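Local coordinates for sortase family protein (Streptococcus agalactiae, PDB 4D7W) that probably acts as a class C sortase, a cysteine transpeptidase that takes part in assembling type 2b pili on the cell surface of group B Streptococcus, at residues R3-Y8 with K74-H79; N52-I57 with S96-G101; S104-L109 with Y168-T173; D131-S136 with Y144-I149. One frame throughout, in Å; residues are numbered along the deposited sequence.

Interaction 1. Residues R3-Y8 with K74-H79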
loop_
_atom_site.group_PDB
_atom_site.type_symbol
_atom_site.label_atom_id
_atom_site.label_comp_id
_atom_site.label_asym_id
_atom_site.label_seq_id
_atom_site.Cartn_x
_atom_site.Cartn_y
_atom_site.Cartn_z
ATOM N N ARG A 3 -6.525 16.368 -5.925
ATOM C CA ARG A 3 -7.704 16.251 -6.781
ATOM C C ARG A 3 -8.036 14.783 -7.078
ATOM O O ARG A 3 -9.205 14.421 -7.240
ATOM C CB ARG A 3 -7.500 17.020 -8.093
ATOM C CG ARG A 3 -8.714 17.011 -9.013
ATOM C CD ARG A 3 -8.504 17.851 -10.273
ATOM N NE ARG A 3 -7.458 17.322 -11.152
ATOM C CZ ARG A 3 -7.626 16.320 -12.014
ATOM N NH1 ARG A 3 -8.801 15.715 -12.118
ATOM N NH2 ARG A 3 -6.612 15.914 -12.770
ATOM N N ALA A 4 -7.003 13.946 -7.163
ATOM C CA ALA A 4 -7.205 12.518 -7.367
ATOM C C ALA A 4 -8.004 11.956 -6.196
ATOM O O ALA A 4 -8.920 11.126 -6.360
ATOM C CB ALA A 4 -5.868 11.802 -7.514
ATOM N N ILE A 5 -7.671 12.423 -5.003
ATOM C CA ILE A 5 -8.336 11.901 -3.820
ATOM C C ILE A 5 -9.775 12.399 -3.777
ATOM O O ILE A 5 -10.695 11.624 -3.516
ATOM C CB ILE A 5 -7.591 12.279 -2.534
ATOM C CG1 ILE A 5 -6.213 11.600 -2.519
ATOM C CG2 ILE A 5 -8.405 11.874 -1.313
ATOM C CD1 ILE A 5 -5.381 11.901 -1.293
ATOM N N MET A 6 -9.972 13.683 -4.054
ATOM C CA MET A 6 -11.321 14.247 -4.097
ATOM C C MET A 6 -12.210 13.511 -5.095
ATOM O O MET A 6 -13.341 13.151 -4.773
ATOM C CB MET A 6 -11.277 15.736 -4.448
ATOM C CG MET A 6 -10.704 16.614 -3.343
ATOM S SD MET A 6 -10.929 18.385 -3.640
ATOM C CE MET A 6 -9.909 18.639 -5.098
ATOM N N ASP A 7 -11.692 13.292 -6.303
ATOM C CA ASP A 7 -12.419 12.570 -7.351
ATOM C C ASP A 7 -12.765 11.143 -6.929
ATOM O O ASP A 7 -13.842 10.633 -7.230
ATOM C CB ASP A 7 -11.604 12.528 -8.647
ATOM C CG ASP A 7 -11.470 13.892 -9.305
ATOM O OD1 ASP A 7 -12.324 14.772 -9.051
ATOM O OD2 ASP A 7 -10.508 14.080 -10.083
ATOM N N TYR A 8 -11.827 10.494 -6.259
ATOM C CA TYR A 8 -12.043 9.143 -5.772
ATOM C C TYR A 8 -13.135 9.115 -4.713
ATOM O O TYR A 8 -14.046 8.283 -4.764
ATOM C CB TYR A 8 -10.754 8.574 -5.200
ATOM C CG TYR A 8 -10.924 7.213 -4.559
ATOM C CD1 TYR A 8 -10.769 6.046 -5.296
ATOM C CD2 TYR A 8 -11.232 7.103 -3.201
ATOM C CE1 TYR A 8 -10.918 4.804 -4.701
ATOM C CE2 TYR A 8 -11.380 5.868 -2.597
ATOM C CZ TYR A 8 -11.232 4.724 -3.344
ATOM O OH TYR A 8 -11.397 3.500 -2.725
ATOM N N LYS A 74 -0.804 12.813 2.829
ATOM C CA LYS A 74 -2.055 12.218 2.402
ATOM C C LYS A 74 -1.949 12.095 0.891
ATOM O O LYS A 74 -1.938 13.106 0.188
ATOM C CB LYS A 74 -3.259 13.065 2.820
ATOM C CG LYS A 74 -4.586 12.357 2.588
ATOM C CD LYS A 74 -5.782 13.169 3.087
ATOM C CE LYS A 74 -6.424 13.993 1.964
ATOM N NZ LYS A 74 -7.859 14.346 2.235
ATOM N N LEU A 75 -1.811 10.866 0.402
ATOM C CA LEU A 75 -1.560 10.622 -1.021
ATOM C C LEU A 75 -2.404 9.485 -1.547
ATOM O O LEU A 75 -2.718 8.540 -0.807
ATOM C CB LEU A 75 -0.086 10.297 -1.273
ATOM C CG LEU A 75 0.964 11.388 -1.099
ATOM C CD1 LEU A 75 2.349 10.760 -1.070
ATOM C CD2 LEU A 75 0.868 12.389 -2.225
ATOM N N PRO A 76 -2.766 9.563 -2.835
ATOM C CA PRO A 76 -3.501 8.479 -3.500
ATOM C C PRO A 76 -2.619 7.256 -3.738
ATOM O O PRO A 76 -1.432 7.409 -4.042
ATOM C CB PRO A 76 -3.946 9.115 -4.829
ATOM C CG PRO A 76 -2.950 10.229 -5.077
ATOM C CD PRO A 76 -2.568 10.740 -3.708
ATOM N N LEU A 77 -3.201 6.069 -3.584
ATOM C CA LEU A 77 -2.528 4.780 -3.774
ATOM C C LEU A 77 -2.903 4.163 -5.100
ATOM O O LEU A 77 -4.088 3.974 -5.353
ATOM C CB LEU A 77 -2.925 3.775 -2.684
ATOM C CG LEU A 77 -2.407 3.954 -1.273
ATOM C CD1 LEU A 77 -2.962 2.828 -0.405
ATOM C CD2 LEU A 77 -0.887 3.940 -1.279
ATOM N N TYR A 78 -1.926 3.794 -5.922
ATOM C CA TYR A 78 -2.251 3.194 -7.213
ATOM C C TYR A 78 -1.785 1.738 -7.346
ATOM O O TYR A 78 -0.844 1.313 -6.678
ATOM C CB TYR A 78 -1.653 4.047 -8.343
ATOM C CG TYR A 78 -2.360 5.380 -8.525
ATOM C CD1 TYR A 78 -1.997 6.486 -7.772
ATOM C CD2 TYR A 78 -3.406 5.524 -9.440
ATOM C CE1 TYR A 78 -2.640 7.708 -7.924
ATOM C CE2 TYR A 78 -4.062 6.738 -9.588
ATOM C CZ TYR A 78 -3.664 7.825 -8.825
ATOM O OH TYR A 78 -4.290 9.032 -8.954
ATOM N N HIS A 79 -2.446 0.985 -8.227
ATOM C CA HIS A 79 -1.951 -0.319 -8.659
ATOM C C HIS A 79 -0.534 -0.214 -9.217
ATOM O O HIS A 79 -0.254 0.643 -10.051
ATOM C CB HIS A 79 -2.850 -0.932 -9.746
ATOM C CG HIS A 79 -4.198 -1.394 -9.257
ATOM N ND1 HIS A 79 -5.252 -0.532 -9.049
ATOM C CD2 HIS A 79 -4.664 -2.630 -8.961
ATOM C CE1 HIS A 79 -6.311 -1.214 -8.645
ATOM N NE2 HIS A 79 -5.983 -2.491 -8.580
#
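Ala-4 meets the strand with its methyl group alone: CB lies 3.5 Å from the hydroxyl oxygen OH of Tyr-78 and 4.1 Å from CG of Pro-76. Tyr-78 reaches it with the far end of its ring, which comes nearer the helix than its CB does. Ile-5 carries most of the contact. Its CG1 is anti to the carbonyl carbon (chi1 -65°), and the extended chain beyond it sends CD1 on toward the strand, with the side chain crossing the proline ring at about a right angle. CD1 rests 3.8 Å from Pro-76 N and 3.9 Å from Pro-76 CD. CD1 also meets the aliphatic part of Lys-74; a bend at chi3 (96°) brings CE of that lysine to 4.0 Å from Ile-5 CD1. No hydrogen bond joins the segments; the contact rests on van der Waals packing, mostly apolar, and Ile-5 packs further on Tyr-65 of strand 62-68. The axes of helix and strand come within 7.9 Å at 67°. Such an N-terminal helix laid across the outside of the beta-barrel is characteristic of the helical extension of class C, pilus-building sortases.

Interaction 2. Residues N52-I57 with S96-G101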
loop_
_atom_site.group_PDB
_atom_site.type_symbol
_atom_site.label_atom_id
_atom_site.label_comp_id
_atom_site.label_asym_id
_atom_site.label_seq_id
_atom_site.Cartn_x
_atom_site.Cartn_y
_atom_site.Cartn_z
ATOM N N ASN A 52 -5.339 -6.042 -11.547
ATOM C CA ASN A 52 -5.804 -4.731 -11.984
ATOM C C ASN A 52 -7.303 -4.509 -11.792
ATOM O O ASN A 52 -7.758 -3.368 -11.690
ATOM C CB ASN A 52 -5.434 -4.494 -13.449
ATOM C CG ASN A 52 -3.952 -4.238 -13.630
ATOM O OD1 ASN A 52 -3.272 -3.797 -12.702
ATOM N ND2 ASN A 52 -3.443 -4.507 -14.825
ATOM N N SER A 53 -8.064 -5.595 -11.730
ATOM C CA SER A 53 -9.503 -5.498 -11.511
ATOM C C SER A 53 -9.855 -5.377 -10.036
ATOM O O SER A 53 -11.021 -5.166 -9.699
ATOM C CB SER A 53 -10.215 -6.724 -12.085
ATOM O OG SER A 53 -9.973 -7.863 -11.264
ATOM N N GLN A 54 -8.880 -5.571 -9.143
ATOM C CA GLN A 54 -9.206 -5.550 -7.719
ATOM C C GLN A 54 -9.207 -4.114 -7.221
ATOM O O GLN A 54 -8.353 -3.333 -7.613
ATOM C CB GLN A 54 -8.219 -6.409 -6.903
ATOM C CG GLN A 54 -8.237 -7.888 -7.280
ATOM C CD GLN A 54 -9.533 -8.584 -6.858
ATOM O OE1 GLN A 54 -10.251 -8.090 -5.993
ATOM N NE2 GLN A 54 -9.829 -9.727 -7.466
ATOM N N LEU A 55 -10.169 -3.776 -6.364
ATOM C CA LEU A 55 -10.268 -2.453 -5.736
ATOM C C LEU A 55 -10.298 -1.329 -6.777
ATOM O O LEU A 55 -9.762 -0.249 -6.554
ATOM C CB LEU A 55 -9.101 -2.238 -4.755
ATOM C CG LEU A 55 -9.100 -3.242 -3.599
ATOM C CD1 LEU A 55 -7.940 -2.957 -2.645
ATOM C CD2 LEU A 55 -10.421 -3.164 -2.882
ATOM N N ALA A 56 -10.908 -1.599 -7.922
ATOM C CA ALA A 56 -10.925 -0.636 -9.012
ATOM C C ALA A 56 -12.326 -0.090 -9.181
ATOM O O ALA A 56 -13.264 -0.869 -9.352
ATOM C CB ALA A 56 -10.434 -1.288 -10.320
ATOM N N ILE A 57 -12.487 1.233 -9.115
ATOM C CA ILE A 57 -13.810 1.827 -9.346
ATOM C C ILE A 57 -13.837 2.728 -10.579
ATOM O O ILE A 57 -14.855 3.368 -10.859
ATOM C CB ILE A 57 -14.287 2.653 -8.153
ATOM C CG1 ILE A 57 -13.453 3.928 -8.029
ATOM C CG2 ILE A 57 -14.251 1.820 -6.865
ATOM C CD1 ILE A 57 -13.865 4.783 -6.841
ATOM N N SER A 96 2.214 -8.197 -3.951
ATOM C CA SER A 96 1.942 -8.251 -2.514
ATOM C C SER A 96 0.446 -8.230 -2.250
ATOM O O SER A 96 -0.346 -8.026 -3.160
ATOM C CB SER A 96 2.645 -7.099 -1.768
ATOM O OG SER A 96 2.161 -5.811 -2.130
ATOM N N SER A 97 0.047 -8.481 -1.004
ATOM C CA SER A 97 -1.366 -8.504 -0.675
ATOM C C SER A 97 -1.994 -7.113 -0.865
ATOM O O SER A 97 -1.332 -6.098 -0.647
ATOM C CB SER A 97 -1.578 -8.983 0.771
ATOM O OG SER A 97 -0.821 -10.154 1.049
ATOM N N LEU A 98 -3.262 -7.067 -1.275
ATOM C CA LEU A 98 -4.013 -5.797 -1.340
ATOM C C LEU A 98 -4.021 -5.126 0.032
ATOM O O LEU A 98 -4.066 -5.814 1.045
ATOM C CB LEU A 98 -5.465 -6.028 -1.822
ATOM C CG LEU A 98 -5.567 -6.674 -3.201
ATOM C CD1 LEU A 98 -7.005 -7.150 -3.535
ATOM C CD2 LEU A 98 -5.038 -5.696 -4.254
ATOM N N PRO A 99 -3.980 -3.782 0.064
ATOM C CA PRO A 99 -3.872 -3.017 1.314
ATOM C C PRO A 99 -5.117 -3.021 2.211
ATOM O O PRO A 99 -5.232 -2.146 3.057
ATOM C CB PRO A 99 -3.569 -1.592 0.820
ATOM C CG PRO A 99 -4.111 -1.558 -0.578
ATOM C CD PRO A 99 -3.816 -2.922 -1.120
ATOM N N ILE A 100 -6.028 -3.973 2.042
ATOM C CA ILE A 100 -7.126 -4.133 3.005
ATOM C C ILE A 100 -6.762 -5.174 4.074
ATOM O O ILE A 100 -7.577 -5.527 4.922
ATOM C CB ILE A 100 -8.421 -4.550 2.319
ATOM C CG1 ILE A 100 -8.219 -5.872 1.565
ATOM C CG2 ILE A 100 -8.883 -3.450 1.373
ATOM C CD1 ILE A 100 -9.513 -6.640 1.302
ATOM N N GLY A 101 -5.539 -5.687 4.022
ATOM C CA GLY A 101 -5.106 -6.663 5.009
ATOM C C GLY A 101 -5.937 -7.932 5.002
ATOM O O GLY A 101 -6.469 -8.327 3.957
#
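Leu-98 touches both Gln-54 and Leu-55, each with a different part of its side chain. Its CD1 approaches the aliphatic half of Gln-54, at 3.7 Å from CB and 4.0 Å from CG, the two side chains crossing at about a right angle. Its CB instead lies 4.0 Å from Leu-55 CD1, where the leucines slide past each other in opposite directions. The polar end of Gln-54 is engaged on its own side: the chain bends at chi2 (-70°), and the amide NE2 is hydrogen-bonded to Asp-50 OD1. The backbone of Leu-98 is held from helix 17-31, with its N bonded to Asn-31 OD1, and its side chain also touches Tyr-30. The segments thus join the loop after helix 45-52, part of the N-terminal helical region of this class C sortase, to the loop entering strand 105-115 of the barrel. Pro-99 adds a looser touch, its CD 4.4 Å from Leu-55 CD1. Ile-100 follows, presenting CG2 at 4.2 Å from the same Leu-55 CD1, so one methyl group meets three consecutive residues of the loop. Both Pro-99 and Ile-100 pack on Ile-137 of strand 132-137, as does Leu-55. A weak bond of Gly-101 N to Leu-98 O, 3.3 Å long, closes a beta turn over Leu-98 to Gly-101, while Gly-101 O accepts from Asn-31 ND2.

Interaction 3. Residues S104-L109 with Y168-T173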
loop_
_atom_site.group_PDB
_atom_site.type_symbol
_atom_site.label_atom_id
_atom_site.label_comp_id
_atom_site.label_asym_id
_atom_site.label_seq_id
_atom_site.Cartn_x
_atom_site.Cartn_y
_atom_site.Cartn_z
ATOM N N SER A 104 -2.886 -13.498 7.445
ATOM C CA SER A 104 -1.819 -14.018 6.596
ATOM C C SER A 104 -1.631 -13.159 5.337
ATOM O O SER A 104 -1.645 -13.683 4.218
ATOM C CB SER A 104 -2.131 -15.466 6.195
ATOM O OG SER A 104 -2.177 -16.317 7.326
ATOM N N THR A 105 -1.482 -11.846 5.515
ATOM C CA THR A 105 -1.298 -10.940 4.378
ATOM C C THR A 105 -0.124 -10.014 4.636
ATOM O O THR A 105 0.263 -9.790 5.776
ATOM C CB THR A 105 -2.562 -10.100 4.088
ATOM O OG1 THR A 105 -2.897 -9.304 5.233
ATOM C CG2 THR A 105 -3.754 -11.008 3.728
ATOM N N HIS A 106 0.470 -9.500 3.569
ATOM C CA HIS A 106 1.527 -8.511 3.712
ATOM C C HIS A 106 1.466 -7.635 2.480
ATOM O O HIS A 106 1.767 -8.075 1.377
ATOM C CB HIS A 106 2.909 -9.163 3.870
ATOM C CG HIS A 106 3.995 -8.187 4.236
ATOM N ND1 HIS A 106 5.267 -8.582 4.593
ATOM C CD2 HIS A 106 3.991 -6.832 4.297
ATOM C CE1 HIS A 106 6.005 -7.512 4.849
ATOM N NE2 HIS A 106 5.257 -6.438 4.668
ATOM N N SER A 107 0.989 -6.417 2.685
ATOM C CA SER A 107 0.866 -5.430 1.632
ATOM C C SER A 107 2.105 -4.534 1.642
ATOM O O SER A 107 2.566 -4.121 2.709
ATOM C CB SER A 107 -0.400 -4.595 1.847
ATOM O OG SER A 107 -0.666 -3.786 0.716
ATOM N N ILE A 108 2.632 -4.219 0.464
ATOM C CA ILE A 108 3.818 -3.371 0.361
ATOM C C ILE A 108 3.536 -2.146 -0.504
ATOM O O ILE A 108 3.098 -2.281 -1.650
ATOM C CB ILE A 108 4.999 -4.133 -0.226
ATOM C CG1 ILE A 108 5.352 -5.324 0.660
ATOM C CG2 ILE A 108 6.237 -3.213 -0.355
ATOM C CD1 ILE A 108 6.317 -6.311 0.013
ATOM N N LEU A 109 3.792 -0.967 0.060
ATOM C CA LEU A 109 3.538 0.312 -0.581
ATOM C C LEU A 109 4.858 1.055 -0.775
ATOM O O LEU A 109 5.649 1.169 0.159
ATOM C CB LEU A 109 2.597 1.150 0.266
ATOM C CG LEU A 109 1.271 0.490 0.629
ATOM C CD1 LEU A 109 0.389 1.488 1.357
ATOM C CD2 LEU A 109 0.606 -0.042 -0.627
ATOM N N TYR A 168 0.339 -7.583 7.937
ATOM C CA TYR A 168 1.431 -6.606 7.826
ATOM C C TYR A 168 1.251 -5.647 6.659
ATOM O O TYR A 168 0.744 -6.033 5.612
ATOM C CB TYR A 168 2.779 -7.310 7.632
ATOM C CG TYR A 168 3.351 -7.987 8.866
ATOM C CD1 TYR A 168 3.291 -7.374 10.115
ATOM C CD2 TYR A 168 3.971 -9.226 8.772
ATOM C CE1 TYR A 168 3.827 -7.982 11.245
ATOM C CE2 TYR A 168 4.502 -9.845 9.898
ATOM C CZ TYR A 168 4.431 -9.214 11.124
ATOM O OH TYR A 168 4.965 -9.824 12.226
ATOM N N GLN A 169 1.718 -4.412 6.831
ATOM C CA GLN A 169 1.877 -3.504 5.706
ATOM C C GLN A 169 3.224 -2.799 5.855
ATOM O O GLN A 169 3.525 -2.263 6.918
ATOM C CB GLN A 169 0.726 -2.499 5.649
ATOM C CG GLN A 169 0.700 -1.598 4.422
ATOM C CD GLN A 169 -0.619 -0.856 4.301
ATOM O OE1 GLN A 169 -0.711 0.317 4.655
ATOM N NE2 GLN A 169 -1.654 -1.547 3.816
ATOM N N THR A 170 4.034 -2.826 4.804
ATOM C CA THR A 170 5.354 -2.184 4.841
ATOM C C THR A 170 5.386 -1.002 3.891
ATOM O O THR A 170 4.897 -1.094 2.761
ATOM C CB THR A 170 6.470 -3.177 4.471
ATOM O OG1 THR A 170 6.533 -4.196 5.463
ATOM C CG2 THR A 170 7.853 -2.488 4.388
ATOM N N LEU A 171 5.941 0.113 4.363
ATOM C CA LEU A 171 6.152 1.278 3.530
ATOM C C LEU A 171 7.642 1.320 3.168
ATOM O O LEU A 171 8.501 1.216 4.040
ATOM C CB LEU A 171 5.700 2.558 4.249
ATOM C CG LEU A 171 4.305 2.537 4.892
ATOM C CD1 LEU A 171 4.021 3.871 5.551
ATOM C CD2 LEU A 171 3.177 2.151 3.874
ATOM N N VAL A 172 7.924 1.441 1.876
ATOM C CA VAL A 172 9.263 1.301 1.341
ATOM C C VAL A 172 9.686 2.570 0.625
ATOM O O VAL A 172 8.929 3.118 -0.180
ATOM C CB VAL A 172 9.350 0.131 0.337
ATOM C CG1 VAL A 172 10.787 -0.018 -0.187
ATOM C CG2 VAL A 172 8.856 -1.170 0.985
ATOM N N THR A 173 10.898 3.038 0.900
ATOM C CA THR A 173 11.447 4.135 0.127
ATOM C C THR A 173 12.959 3.954 0.040
ATOM O O THR A 173 13.499 3.010 0.614
ATOM C CB THR A 173 11.100 5.508 0.735
ATOM O OG1 THR A 173 11.476 6.539 -0.184
ATOM C CG2 THR A 173 11.805 5.723 2.086
HETATM O O HOH W 1 -1.628 -6.970 4.555
#
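His-106 and Thr-170 are joined through their side chains, NE2 to OG1 at 2.7 Å, with the hydroxyl near the imidazole plane at its edge. One face of the same ring is covered by CB of Tyr-168, 3.8 Å from the ring centroid in a CH-pi contact. The tyrosine ring leads away and turns its edge to the histidine face in a T-shaped (edge-to-face) arrangement, planes at 65°. Thr-170 OG1 is anti to its carbonyl carbon (chi1 -65°), which carries it to the imidazole. On the other face of the sheet Leu-109 and Leu-171 lie side by side, CB to CD2 3.8 Å, and Leu-109 CD1 touches OE1 of Gln-169, which accepts from Trp-133 NE1. Five backbone hydrogen bonds underlie this parallel pairing. Tyr-168 O is gripped twice, by Ser-107 N and by a water that also donates to Thr-105 OG1, itself bonded to Gly-102 O. Further out, His-106 ND1 is bonded to Gln-161 O, and Arg-187 makes a cation-pi contact with Tyr-168. Residues 170-173 begin the TLxTC signature of sortases, whose cysteine is the presumed nucleophile; strand 167-175 is held between strand 105-115 and the antiparallel strand 182-191.

Interaction 4. Residues D131-S136 with Y144-I149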
loop_
_atom_site.group_PDB
_atom_site.type_symbol
_atom_site.label_atom_id
_atom_site.label_comp_id
_atom_site.label_asym_id
_atom_site.label_seq_id
_atom_site.Cartn_x
_atom_site.Cartn_y
_atom_site.Cartn_z
ATOM N N ASP A 131 4.116 4.516 16.076
ATOM C CA ASP A 131 3.368 5.475 15.263
ATOM C C ASP A 131 2.338 4.744 14.414
ATOM O O ASP A 131 2.497 3.558 14.152
ATOM C CB ASP A 131 4.312 6.296 14.379
ATOM C CG ASP A 131 5.193 7.242 15.193
ATOM O OD1 ASP A 131 4.810 7.575 16.336
ATOM O OD2 ASP A 131 6.257 7.656 14.695
ATOM N N HIS A 132 1.294 5.453 13.994
ATOM C CA HIS A 132 0.216 4.870 13.168
ATOM C C HIS A 132 0.103 5.516 11.792
ATOM O O HIS A 132 0.406 6.696 11.619
ATOM C CB HIS A 132 -1.158 5.018 13.849
ATOM C CG HIS A 132 -1.298 4.286 15.149
ATOM N ND1 HIS A 132 -2.527 3.991 15.699
ATOM C CD2 HIS A 132 -0.376 3.800 16.011
ATOM C CE1 HIS A 132 -2.356 3.350 16.842
ATOM N NE2 HIS A 132 -1.060 3.221 17.055
ATOM N N TRP A 133 -0.379 4.750 10.816
ATOM C CA TRP A 133 -0.960 5.343 9.610
ATOM C C TRP A 133 -2.263 4.610 9.248
ATOM O O TRP A 133 -2.610 3.579 9.844
ATOM C CB TRP A 133 0.030 5.325 8.438
ATOM C CG TRP A 133 0.298 3.973 7.841
ATOM C CD1 TRP A 133 -0.404 3.370 6.846
ATOM C CD2 TRP A 133 1.370 3.082 8.175
ATOM N NE1 TRP A 133 0.146 2.147 6.548
ATOM C CE2 TRP A 133 1.244 1.950 7.345
ATOM C CE3 TRP A 133 2.431 3.136 9.091
ATOM C CZ2 TRP A 133 2.127 0.866 7.413
ATOM C CZ3 TRP A 133 3.311 2.062 9.155
ATOM C CH2 TRP A 133 3.148 0.942 8.324
ATOM N N THR A 134 -3.011 5.181 8.316
ATOM C CA THR A 134 -4.235 4.558 7.836
ATOM C C THR A 134 -4.250 4.570 6.316
ATOM O O THR A 134 -3.671 5.461 5.681
ATOM C CB THR A 134 -5.490 5.272 8.349
ATOM O OG1 THR A 134 -5.518 6.607 7.834
ATOM C CG2 THR A 134 -5.524 5.314 9.875
ATOM N N VAL A 135 -4.872 3.550 5.741
ATOM C CA VAL A 135 -5.222 3.560 4.337
ATOM C C VAL A 135 -6.748 3.569 4.290
ATOM O O VAL A 135 -7.419 2.890 5.076
ATOM C CB VAL A 135 -4.625 2.354 3.562
ATOM C CG1 VAL A 135 -3.092 2.430 3.544
ATOM C CG2 VAL A 135 -5.040 1.080 4.195
ATOM N N SER A 136 -7.289 4.393 3.404
ATOM C CA SER A 136 -8.726 4.516 3.253
ATOM C C SER A 136 -9.083 3.909 1.922
ATOM O O SER A 136 -8.528 4.295 0.899
ATOM C CB SER A 136 -9.155 5.973 3.338
ATOM O OG SER A 136 -8.648 6.541 4.536
ATOM N N TYR A 144 -2.598 0.791 10.657
ATOM C CA TYR A 144 -1.370 0.030 10.854
ATOM C C TYR A 144 -0.467 0.780 11.812
ATOM O O TYR A 144 -0.455 2.008 11.829
ATOM C CB TYR A 144 -0.657 -0.235 9.507
ATOM C CG TYR A 144 -1.391 -1.308 8.732
ATOM C CD1 TYR A 144 -2.477 -0.986 7.939
ATOM C CD2 TYR A 144 -1.031 -2.647 8.848
ATOM C CE1 TYR A 144 -3.208 -1.985 7.264
ATOM C CE2 TYR A 144 -1.734 -3.643 8.180
ATOM C CZ TYR A 144 -2.819 -3.304 7.384
ATOM O OH TYR A 144 -3.518 -4.283 6.725
ATOM N N GLN A 145 0.278 0.029 12.612
ATOM C CA GLN A 145 1.133 0.613 13.641
ATOM C C GLN A 145 2.578 0.143 13.461
ATOM O O GLN A 145 2.833 -1.061 13.343
ATOM C CB GLN A 145 0.601 0.237 15.028
ATOM C CG GLN A 145 1.567 0.511 16.140
ATOM C CD GLN A 145 1.044 0.039 17.465
ATOM O OE1 GLN A 145 1.644 -0.812 18.111
ATOM N NE2 GLN A 145 -0.082 0.582 17.878
ATOM N N VAL A 146 3.521 1.086 13.438
ATOM C CA VAL A 146 4.905 0.729 13.174
ATOM C C VAL A 146 5.407 -0.216 14.238
ATOM O O VAL A 146 5.262 0.059 15.427
ATOM C CB VAL A 146 5.824 1.969 13.131
ATOM C CG1 VAL A 146 7.267 1.556 12.844
ATOM C CG2 VAL A 146 5.342 2.935 12.079
ATOM N N ASP A 147 5.987 -1.335 13.822
ATOM C CA ASP A 147 6.551 -2.258 14.797
ATOM C C ASP A 147 7.952 -2.693 14.420
ATOM O O ASP A 147 8.604 -3.373 15.191
ATOM C CB ASP A 147 5.643 -3.486 14.993
ATOM C CG ASP A 147 5.606 -4.437 13.780
ATOM O OD1 ASP A 147 6.443 -4.345 12.859
ATOM O OD2 ASP A 147 4.716 -5.321 13.769
ATOM N N GLN A 148 8.413 -2.313 13.231
ATOM C CA GLN A 148 9.786 -2.650 12.834
ATOM C C GLN A 148 10.316 -1.717 11.747
ATOM O O GLN A 148 9.649 -1.497 10.735
ATOM C CB GLN A 148 9.848 -4.108 12.346
ATOM C CG GLN A 148 11.256 -4.595 12.022
ATOM C CD GLN A 148 11.264 -6.006 11.466
ATOM O OE1 GLN A 148 11.370 -6.979 12.216
ATOM N NE2 GLN A 148 11.146 -6.127 10.147
ATOM N N ILE A 149 11.516 -1.192 11.943
ATOM C CA ILE A 149 12.143 -0.317 10.958
ATOM C C ILE A 149 13.507 -0.872 10.558
ATOM O O ILE A 149 14.371 -1.035 11.407
ATOM C CB ILE A 149 12.307 1.112 11.508
ATOM C CG1 ILE A 149 10.949 1.649 11.974
ATOM C CG2 ILE A 149 12.917 2.013 10.450
ATOM C CD1 ILE A 149 11.001 2.978 12.687
#
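Trp-133 and Tyr-144 form a hydrogen-bonded antiparallel pair, yet their rings hardly stack: the planes are 20° apart but slid so far that the five-membered ring and the phenol have centroids 5.9 Å from each other. It is the CB of Tyr-144 that sits over the indole face, 3.9 Å from the centroid of the six-membered ring, in a CH-pi contact. In Trp-133 CG lies between the backbone N and the carbonyl carbon (chi1 72°), and the end of the side chain comes nearer the partner strand. Val-146 meets the rim of the indole, with CG2 in the ring plane and 3.7 Å from CZ3. On the opposite face of the sheet His-132 and Gln-145 run side by side, pointing the same way, with imidazole and amide planes 31° apart and NE2 of the one 2.9 Å from NE2 of the other. In the backbone, Trp-133 and Tyr-144 exchange N-H...O bonds in both directions, and Val-146 N donates to Asp-131 O at 2.8 Å. The polar ends find partners beyond the hairpin: Trp-133 NE1 bonds to Gln-169 OE1, Tyr-144 OH to Asp-167, and Asp-131 makes a salt bridge with Lys-70. The two strands are the arms of the hairpin 132-137/140-152, flanked by strand 62-68 beside the first arm and strand 182-191 beside the second, where Asp-147 and Gln-148 form a classic beta bulge opposite Arg-187.

From the N terminus, interaction 1 closes a long loop that brings the first helix onto strand 73-79. Interaction 2 crosses it, since 52-57 lies inside that loop and 96-101 beyond it; His-79 NE2, bonded to Gln-54 O, ties the two together. Interaction 3 opens after both have closed and pairs strands 105-115 and 167-175. Its loop encloses interaction 4, the local hairpin contact, and Gln-169 OE1 to Trp-133 NE1 links that nested pair. Ser-96 and Ser-97 bond to strand 105-115, joining interaction 2 to interaction 3. Interactions 1 and 2 thus attach the N-terminal helical region to the barrel to which the strand pairs of interactions 3 and 4 belong.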